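Local coordinates for petrobactin biosynthesis protein AsbB (Bacillus anthracis, PDB 3TO3) that ligates spermidine to citryl-spermidine or its 3,4-dihydroxybenzoyl derivative in an ATP-dependent step of petrobactin siderophore biosynthesis, at residues N306-R311 with K574-I579; H161-S166 with F513-G518; K168-I171 with D177-R180. All coordinates share one frame; numbering follows the deposited sequence.

Interaction 1. Residues N306-R311 with K574-I579; sequences NTSTLR and KRRLYI. With ATP (adenosine-5'-triphosphate), chain E.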
# COMPACT_ATOMS: atom_id res chain seq x y z
N ASN B 306 -4.29 -11.43 -0.57
CA ASN B 306 -5.29 -12.17 -1.32
C ASN B 306 -6.26 -12.78 -0.34
O ASN B 306 -5.86 -13.56 0.53
CB ASN B 306 -4.63 -13.28 -2.10
CG ASN B 306 -4.85 -13.15 -3.55
OD1 ASN B 306 -5.72 -12.39 -3.98
ND2 ASN B 306 -4.07 -13.87 -4.34
N THR B 307 -7.54 -12.45 -0.50
CA THR B 307 -8.58 -12.94 0.41
C THR B 307 -8.39 -12.39 1.83
O THR B 307 -8.74 -13.04 2.82
CB THR B 307 -8.70 -14.50 0.39
OG1 THR B 307 -10.04 -14.88 0.69
CG2 THR B 307 -7.73 -15.17 1.38
N SER B 308 -7.83 -11.19 1.91
CA SER B 308 -7.76 -10.42 3.17
C SER B 308 -6.57 -10.73 4.10
O SER B 308 -6.40 -10.06 5.13
CB SER B 308 -9.09 -10.48 3.92
OG SER B 308 -10.17 -10.09 3.08
N THR B 309 -5.75 -11.72 3.75
CA THR B 309 -4.57 -12.07 4.55
C THR B 309 -3.25 -11.92 3.80
O THR B 309 -3.17 -12.25 2.61
CB THR B 309 -4.64 -13.52 5.02
OG1 THR B 309 -5.99 -14.00 4.88
CG2 THR B 309 -4.16 -13.63 6.47
N LEU B 310 -2.21 -11.45 4.49
CA LEU B 310 -0.84 -11.46 3.96
C LEU B 310 -0.28 -12.88 3.69
O LEU B 310 -0.40 -13.78 4.52
CB LEU B 310 0.12 -10.70 4.88
CG LEU B 310 0.40 -9.23 4.58
CD1 LEU B 310 1.68 -8.82 5.28
CD2 LEU B 310 0.51 -8.97 3.08
N ARG B 311 0.41 -13.01 2.55
CA ARG B 311 0.95 -14.25 1.96
C ARG B 311 2.36 -14.56 2.51
O ARG B 311 3.20 -15.20 1.86
CB ARG B 311 0.85 -14.27 0.44
CG ARG B 311 -0.58 -14.28 -0.10
CD ARG B 311 -1.38 -15.48 0.44
NE ARG B 311 -2.04 -15.19 1.72
CZ ARG B 311 -2.48 -16.12 2.57
NH1 ARG B 311 -2.34 -17.41 2.29
NH2 ARG B 311 -3.06 -15.76 3.71
N LYS B 574 -18.01 -11.93 7.83
CA LYS B 574 -18.21 -11.06 8.99
C LYS B 574 -16.86 -10.56 9.53
O LYS B 574 -16.73 -9.41 9.99
CB LYS B 574 -18.99 -11.77 10.10
CG LYS B 574 -19.35 -10.86 11.25
CD LYS B 574 -20.26 -11.62 12.22
CE LYS B 574 -20.76 -10.76 13.40
NZ LYS B 574 -21.99 -9.98 13.04
N ARG B 575 -15.86 -11.43 9.44
CA ARG B 575 -14.55 -11.11 9.98
C ARG B 575 -13.89 -9.91 9.29
O ARG B 575 -13.05 -9.23 9.89
CB ARG B 575 -13.66 -12.36 9.91
CG ARG B 575 -12.39 -12.26 10.72
CD ARG B 575 -11.99 -13.63 11.21
NE ARG B 575 -12.75 -14.67 10.51
CZ ARG B 575 -12.85 -15.93 10.93
NH1 ARG B 575 -13.56 -16.81 10.24
NH2 ARG B 575 -12.25 -16.31 12.05
N ARG B 576 -14.28 -9.64 8.05
CA ARG B 576 -13.69 -8.57 7.26
C ARG B 576 -14.34 -7.24 7.55
O ARG B 576 -13.84 -6.21 7.08
CB ARG B 576 -13.86 -8.85 5.76
CG ARG B 576 -13.67 -10.29 5.36
CD ARG B 576 -12.40 -10.49 4.57
NE ARG B 576 -12.67 -10.62 3.15
CZ ARG B 576 -13.07 -11.75 2.56
NH1 ARG B 576 -13.24 -12.85 3.29
NH2 ARG B 576 -13.32 -11.79 1.25
N LEU B 577 -15.51 -7.26 8.20
CA LEU B 577 -16.20 -6.02 8.58
C LEU B 577 -16.06 -5.53 10.03
O LEU B 577 -16.65 -4.51 10.39
CB LEU B 577 -17.68 -6.10 8.19
CG LEU B 577 -17.87 -6.65 6.77
CD1 LEU B 577 -19.27 -7.14 6.59
CD2 LEU B 577 -17.49 -5.62 5.71
N TYR B 578 -15.35 -6.26 10.88
CA TYR B 578 -15.23 -5.88 12.31
C TYR B 578 -13.80 -6.02 12.82
O TYR B 578 -13.09 -6.94 12.43
CB TYR B 578 -16.19 -6.70 13.19
CG TYR B 578 -17.63 -6.49 12.81
CD1 TYR B 578 -18.38 -5.47 13.37
CD2 TYR B 578 -18.21 -7.28 11.84
CE1 TYR B 578 -19.69 -5.26 12.99
CE2 TYR B 578 -19.51 -7.08 11.43
CZ TYR B 578 -20.25 -6.07 12.01
OH TYR B 578 -21.55 -5.88 11.60
N ILE B 579 -13.38 -5.09 13.68
CA ILE B 579 -12.10 -5.23 14.35
C ILE B 579 -12.30 -6.35 15.36
O ILE B 579 -11.65 -7.40 15.31
CB ILE B 579 -11.72 -3.94 15.13
CG1 ILE B 579 -11.55 -2.73 14.19
CG2 ILE B 579 -10.49 -4.17 16.00
CD1 ILE B 579 -10.23 -2.69 13.41
PB ATP E . -1.21 -21.65 -0.06
O1B ATP E . -0.13 -20.75 -0.59
O2B ATP E . -1.17 -21.65 1.45
O3B ATP E . -1.02 -23.11 -0.63
PA ATP E . -3.18 -19.79 -0.16
O1A ATP E . -2.03 -18.84 0.11
O2A ATP E . -4.12 -19.93 1.04
O3A ATP E . -2.62 -21.19 -0.53
O5' ATP E . -3.98 -19.21 -1.39
C5' ATP E . -4.65 -20.05 -2.25
C4' ATP E . -5.64 -19.45 -3.08
O4' ATP E . -6.56 -20.48 -3.58
C3' ATP E . -6.47 -18.50 -2.31
O3' ATP E . -6.38 -17.24 -2.86
C2' ATP E . -7.84 -19.03 -2.40
O2' ATP E . -8.75 -18.02 -2.48
C1' ATP E . -7.78 -19.83 -3.66
N9 ATP E . -8.88 -20.74 -3.87
C8 ATP E . -9.60 -20.79 -5.00
N7 ATP E . -10.53 -21.75 -4.85
C5 ATP E . -10.39 -22.31 -3.63
C6 ATP E . -11.08 -23.34 -2.96
N6 ATP E . -12.17 -24.00 -3.61
N1 ATP E . -10.69 -23.69 -1.71
C2 ATP E . -9.67 -23.05 -1.11
N3 ATP E . -8.99 -22.05 -1.72
C4 ATP E . -9.33 -21.66 -2.98
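R311 NH1 donates to ATP O1A, an oxygen of the alpha-phosphate, at 2.6 Å and with an N-H...O angle of 143°. O1A lies at the edge of the guanidinium, close to its plane. The chain, bent at chi2 (-58°) and chi3, brings both NH1 and CD to the same oxygen, R311 CD lying 3.4 Å from ATP O1A. A second bond, R311 NE to T309 O (3.3 Å, 161°), helps fix the rotation of the head; it is in plane for the guanidinium but reaches the carbonyl from above its plane. S283, R285, K299 and Y391 also hydrogen-bond to the nucleotide.

Strands 297-306 and 309-311 form a beta hairpin closed by a type I' turn from N306 to T309, with T307 and S308 both at positive phi and a weak N306 N to T309 O bond of 3.5 Å. The turn brings S308 against R576, which lies in the loop between strands 566-570 and 585-589, their CA atoms 7.4 Å apart. S308 OG lies 2.6 Å from R576 NE, but the poor angle rules out a hydrogen bond, and the fit here is doubtful because OG also crowds CD. Each polar end has a better partner: S308 OG bonds E124, and R576 NH2 bonds S166 OG.

Interaction 2. Residues H161-S166 with F513-G518; sequences HPYHPS and FLFNVG. With ATP (adenosine-5'-triphosphate), chain E.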
# COMPACT_ATOMS: atom_id res chain seq x y z
N HIS B 161 -12.11 -18.67 -5.74
CA HIS B 161 -13.03 -19.14 -4.73
C HIS B 161 -14.50 -18.81 -5.03
O HIS B 161 -14.83 -17.67 -5.36
CB HIS B 161 -12.62 -18.56 -3.38
CG HIS B 161 -12.94 -19.46 -2.24
ND1 HIS B 161 -14.22 -19.59 -1.74
CD2 HIS B 161 -12.15 -20.28 -1.50
CE1 HIS B 161 -14.21 -20.45 -0.74
NE2 HIS B 161 -12.96 -20.89 -0.57
N PRO B 162 -15.36 -19.83 -4.95
CA PRO B 162 -16.83 -19.84 -5.12
C PRO B 162 -17.61 -19.20 -3.94
O PRO B 162 -18.81 -18.91 -4.06
CB PRO B 162 -17.16 -21.34 -5.31
CG PRO B 162 -16.05 -22.05 -4.47
CD PRO B 162 -14.81 -21.15 -4.55
N TYR B 163 -16.95 -19.03 -2.80
CA TYR B 163 -17.58 -18.38 -1.65
C TYR B 163 -17.12 -16.95 -1.42
O TYR B 163 -17.94 -16.02 -1.48
CB TYR B 163 -17.37 -19.19 -0.38
CG TYR B 163 -18.13 -18.63 0.78
CD1 TYR B 163 -19.39 -19.10 1.08
CD2 TYR B 163 -17.59 -17.61 1.57
CE1 TYR B 163 -20.10 -18.60 2.15
CE2 TYR B 163 -18.30 -17.10 2.64
CZ TYR B 163 -19.55 -17.60 2.92
OH TYR B 163 -20.28 -17.11 3.98
N HIS B 164 -15.82 -16.78 -1.13
CA HIS B 164 -15.28 -15.46 -0.77
C HIS B 164 -15.58 -14.44 -1.85
O HIS B 164 -15.13 -14.60 -2.98
CB HIS B 164 -13.76 -15.49 -0.53
CG HIS B 164 -13.36 -16.24 0.69
ND1 HIS B 164 -13.70 -15.84 1.96
CD2 HIS B 164 -12.61 -17.36 0.84
CE1 HIS B 164 -13.19 -16.68 2.84
NE2 HIS B 164 -12.51 -17.61 2.19
N PRO B 165 -16.32 -13.38 -1.51
CA PRO B 165 -16.64 -12.40 -2.56
C PRO B 165 -15.41 -11.68 -3.13
O PRO B 165 -15.43 -11.38 -4.34
CB PRO B 165 -17.65 -11.46 -1.89
CG PRO B 165 -17.57 -11.77 -0.41
CD PRO B 165 -17.14 -13.18 -0.30
N SER B 166 -14.36 -11.43 -2.37
CA SER B 166 -13.18 -11.04 -3.13
C SER B 166 -12.14 -12.20 -3.17
O SER B 166 -11.29 -12.33 -2.28
CB SER B 166 -12.56 -9.80 -2.48
OG SER B 166 -12.25 -10.07 -1.13
N PHE B 513 -16.74 -30.28 3.92
CA PHE B 513 -18.09 -30.37 3.33
C PHE B 513 -18.66 -29.03 2.95
O PHE B 513 -18.75 -28.73 1.78
CB PHE B 513 -19.05 -31.13 4.25
CG PHE B 513 -18.83 -32.62 4.26
CD1 PHE B 513 -18.40 -33.27 3.11
CD2 PHE B 513 -19.01 -33.37 5.40
CE1 PHE B 513 -18.18 -34.63 3.10
CE2 PHE B 513 -18.79 -34.72 5.40
CZ PHE B 513 -18.37 -35.36 4.24
N LEU B 514 -18.99 -28.21 3.93
CA LEU B 514 -19.61 -26.92 3.69
C LEU B 514 -18.86 -26.06 2.67
O LEU B 514 -19.45 -25.61 1.71
CB LEU B 514 -19.83 -26.18 5.03
CG LEU B 514 -20.71 -24.92 5.02
CD1 LEU B 514 -21.16 -24.54 6.43
CD2 LEU B 514 -19.95 -23.77 4.41
N PHE B 515 -17.56 -25.83 2.84
CA PHE B 515 -16.83 -24.93 1.91
C PHE B 515 -16.19 -25.62 0.71
O PHE B 515 -15.59 -24.96 -0.11
CB PHE B 515 -15.73 -24.11 2.62
CG PHE B 515 -16.27 -23.11 3.59
CD1 PHE B 515 -17.10 -22.08 3.16
CD2 PHE B 515 -15.95 -23.19 4.96
CE1 PHE B 515 -17.61 -21.15 4.07
CE2 PHE B 515 -16.46 -22.27 5.88
CZ PHE B 515 -17.29 -21.25 5.44
N ASN B 516 -16.26 -26.94 0.65
CA ASN B 516 -15.58 -27.63 -0.42
C ASN B 516 -16.46 -28.65 -1.18
O ASN B 516 -16.97 -28.35 -2.25
CB ASN B 516 -14.34 -28.26 0.20
CG ASN B 516 -13.57 -29.10 -0.74
OD1 ASN B 516 -13.66 -28.93 -1.95
ND2 ASN B 516 -12.78 -30.02 -0.19
N VAL B 517 -16.74 -29.80 -0.57
CA VAL B 517 -17.42 -30.90 -1.25
C VAL B 517 -18.85 -30.51 -1.56
O VAL B 517 -19.45 -31.01 -2.50
CB VAL B 517 -17.37 -32.23 -0.42
CG1 VAL B 517 -18.39 -33.20 -0.87
CG2 VAL B 517 -15.99 -32.87 -0.48
N GLY B 518 -19.39 -29.58 -0.79
CA GLY B 518 -20.74 -29.09 -0.96
C GLY B 518 -20.92 -28.32 -2.26
O GLY B 518 -22.00 -28.33 -2.83
PB ATP E . -1.21 -21.65 -0.06
O1B ATP E . -0.13 -20.75 -0.59
O2B ATP E . -1.17 -21.65 1.45
O3B ATP E . -1.02 -23.11 -0.63
PA ATP E . -3.18 -19.79 -0.16
O1A ATP E . -2.03 -18.84 0.11
O2A ATP E . -4.12 -19.93 1.04
O3A ATP E . -2.62 -21.19 -0.53
O5' ATP E . -3.98 -19.21 -1.39
C5' ATP E . -4.65 -20.05 -2.25
C4' ATP E . -5.64 -19.45 -3.08
O4' ATP E . -6.56 -20.48 -3.58
C3' ATP E . -6.47 -18.50 -2.31
O3' ATP E . -6.38 -17.24 -2.86
C2' ATP E . -7.84 -19.03 -2.40
O2' ATP E . -8.75 -18.02 -2.48
C1' ATP E . -7.78 -19.83 -3.66
N9 ATP E . -8.88 -20.74 -3.87
C8 ATP E . -9.60 -20.79 -5.00
N7 ATP E . -10.53 -21.75 -4.85
C5 ATP E . -10.39 -22.31 -3.63
C6 ATP E . -11.08 -23.34 -2.96
N6 ATP E . -12.17 -24.00 -3.61
N1 ATP E . -10.69 -23.69 -1.71
C2 ATP E . -9.67 -23.05 -1.11
N3 ATP E . -8.99 -22.05 -1.72
C4 ATP E . -9.33 -21.66 -2.98
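The loop 161-166 passes beside helix 502-528 with Y163 CA 7.5 Å from F515 CA, where the helix widens into a pi-type turn at 513-517. G518 N reaches F513 O at 2.8 Å across this turn, and N516 N approaches the same oxygen from the opposite face of the carbonyl plane.

The two aromatic rings form a T-shaped (edge-to-face) pair, with centroids 5.3 Å apart and planes at 80°. F515 presents the edge: its CE1 stands over the centre of the Y163 ring, about 4.0 Å from Y163 CD1. With CG anti to the backbone N (chi1 -174°), the Y163 ring is carried out to the helix, where it meets F515 CE1 with its face. Its hydroxyl is hydrogen-bonded to E38, while L514 CD2 sits over one face of F515.

H161 and P162 line the ATP pocket of this IucA/IucC-family siderophore synthetase. H161 N is 3.4 Å from ATP C8, and the H161 ring comes obliquely to the adenine, with H161 CD2 3.4 Å from ATP C5. The ring's rotation is restrained on two sides: Y163 N donates to H161 ND1 (3.0 Å, 153°) nearly in the ring plane, and H164 CD2 sits over one face. Thus the residue that packs on F515 through its side chain holds the adenine-contacting histidine through its backbone. From the helix, N516 OD1 is hydrogen-bonded to the hydroxyl of Y391, itself a ligand of ATP, which makes N516 a second-shell residue; N516 ND2 bonds S438 O.

Interaction 3. Residues K168-I171 with D177-R180; sequences KARI and DNFR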
# COMPACT_ATOMS: atom_id res chain seq x y z
N LYS B 168 -10.00 -12.71 -5.91
CA LYS B 168 -8.88 -12.10 -6.64
C LYS B 168 -8.09 -10.85 -6.18
O LYS B 168 -7.47 -10.20 -7.02
CB LYS B 168 -9.08 -12.17 -8.16
CG LYS B 168 -7.92 -12.87 -8.86
CD LYS B 168 -8.32 -13.26 -10.28
CE LYS B 168 -8.65 -14.74 -10.35
NZ LYS B 168 -9.03 -15.13 -11.72
N ALA B 169 -8.30 -10.36 -4.97
CA ALA B 169 -7.85 -9.00 -4.63
C ALA B 169 -6.43 -8.66 -5.06
O ALA B 169 -6.20 -7.63 -5.73
CB ALA B 169 -8.02 -8.72 -3.16
N ARG B 170 -5.50 -9.52 -4.69
CA ARG B 170 -4.08 -9.31 -4.96
C ARG B 170 -3.60 -7.90 -4.65
O ARG B 170 -2.98 -7.26 -5.51
CB ARG B 170 -3.75 -9.64 -6.42
CG ARG B 170 -3.62 -11.11 -6.72
CD ARG B 170 -3.69 -11.40 -8.21
NE ARG B 170 -4.10 -12.78 -8.44
CZ ARG B 170 -4.16 -13.38 -9.62
NH1 ARG B 170 -3.86 -12.72 -10.73
NH2 ARG B 170 -4.56 -14.65 -9.69
N ILE B 171 -3.89 -7.39 -3.45
CA ILE B 171 -3.43 -6.04 -3.06
C ILE B 171 -1.88 -5.98 -3.03
O ILE B 171 -1.19 -6.77 -2.36
CB ILE B 171 -4.02 -5.60 -1.69
CG1 ILE B 171 -5.51 -6.01 -1.58
CG2 ILE B 171 -3.80 -4.06 -1.41
CD1 ILE B 171 -6.44 -5.36 -2.56
N ASP B 177 2.40 -6.05 -12.99
CA ASP B 177 2.79 -7.15 -12.13
C ASP B 177 1.79 -8.30 -12.19
O ASP B 177 2.16 -9.48 -12.12
CB ASP B 177 2.94 -6.68 -10.68
CG ASP B 177 4.29 -5.98 -10.43
OD1 ASP B 177 5.29 -6.30 -11.12
OD2 ASP B 177 4.33 -5.12 -9.53
N ASN B 178 0.51 -7.97 -12.33
CA ASN B 178 -0.51 -9.01 -12.38
C ASN B 178 -0.30 -9.90 -13.61
O ASN B 178 -0.34 -11.15 -13.52
CB ASN B 178 -1.93 -8.42 -12.38
CG ASN B 178 -2.97 -9.47 -12.24
OD1 ASN B 178 -2.96 -10.23 -11.24
ND2 ASN B 178 -3.85 -9.60 -13.26
N PHE B 179 -0.07 -9.26 -14.76
CA PHE B 179 0.31 -9.94 -15.99
C PHE B 179 1.56 -10.81 -15.80
O PHE B 179 1.65 -11.90 -16.36
CB PHE B 179 0.58 -8.95 -17.10
CG PHE B 179 -0.64 -8.60 -17.90
CD1 PHE B 179 -1.62 -9.52 -18.15
CD2 PHE B 179 -0.80 -7.33 -18.40
CE1 PHE B 179 -2.75 -9.17 -18.89
CE2 PHE B 179 -1.91 -6.99 -19.13
CZ PHE B 179 -2.88 -7.91 -19.38
N ARG B 180 2.53 -10.32 -15.04
CA ARG B 180 3.78 -11.05 -14.90
C ARG B 180 3.65 -12.27 -14.00
O ARG B 180 4.13 -13.33 -14.33
CB ARG B 180 4.90 -10.12 -14.37
CG ARG B 180 5.51 -9.22 -15.43
CD ARG B 180 6.83 -8.54 -14.94
NE ARG B 180 6.59 -7.33 -14.16
CZ ARG B 180 6.63 -6.09 -14.63
NH1 ARG B 180 6.93 -5.87 -15.92
NH2 ARG B 180 6.37 -5.06 -13.82
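R170 and N178 meet through one bond, R170 NH1 to N178 OD1, 2.7 Å long with an N-H...O angle of 158°. The amide oxygen lies almost exactly in the guanidinium plane, at its edge. Seen from the asparagine, the donor is tilted only modestly from the carbonyl plane. The two flat groups are nonetheless turned 44° against each other, and the side chains run at about a right angle.

R170 is extended from CG to NE, which carries its head across to the helix; on the way R170 CD passes 3.3 Å from N178 OD1. N178 swings its amide off helix 175-181 with CG anti to the backbone N (chi1 -172°), bringing OD1 nearer the arginine than its CB direction alone would suggest. K168 CG packs 3.6 Å above one face of the R170 guanidinium, over the outer part of the group rather than its middle.

R170 and I171 both face L305 in a G1 beta bulge, with R170 at the positive phi expected there, and the bulge joins this loop to the end of strand 297-306. NH1 of R170 has a second acceptor in E184, a salt bridge, and K168 NZ is shared between E184 and D132. E184 probably offsets much of the arginine's charge, though it also serves K168. R170 also touches M284 of the ATP site, although its side chain remains about 8 Å from the nucleotide.

On either side of N178 in sequence, D177 and R180 form a salt bridge, R180 NH2 to D177 OD1 at 3.2 Å, the nitrogen approaching from above the carboxylate plane.

How the interactions relate
The centres of interactions 1 and 2 lie 16 Å apart, those of 1 and 3 17 Å, and those of 2 and 3 21 Å. Along the chain, 161-166 runs almost directly into 168-171 and helix 175-181; the hairpin 306-311 follows, then helix 502-528 and the loop 574-579, so interactions 1 and 2 alternate in sequence while 3 closes before 1 opens. Interactions 1 and 2 touch where T307 packs on H164; N306 OD1 probably bonds R170 N (3.0 Å), joining 3 to the turn. The ATP-touching segments, 306-311 and 161-166, are each backed by one from the FhuF-like sequence range, and N516 reaches the site through Y391.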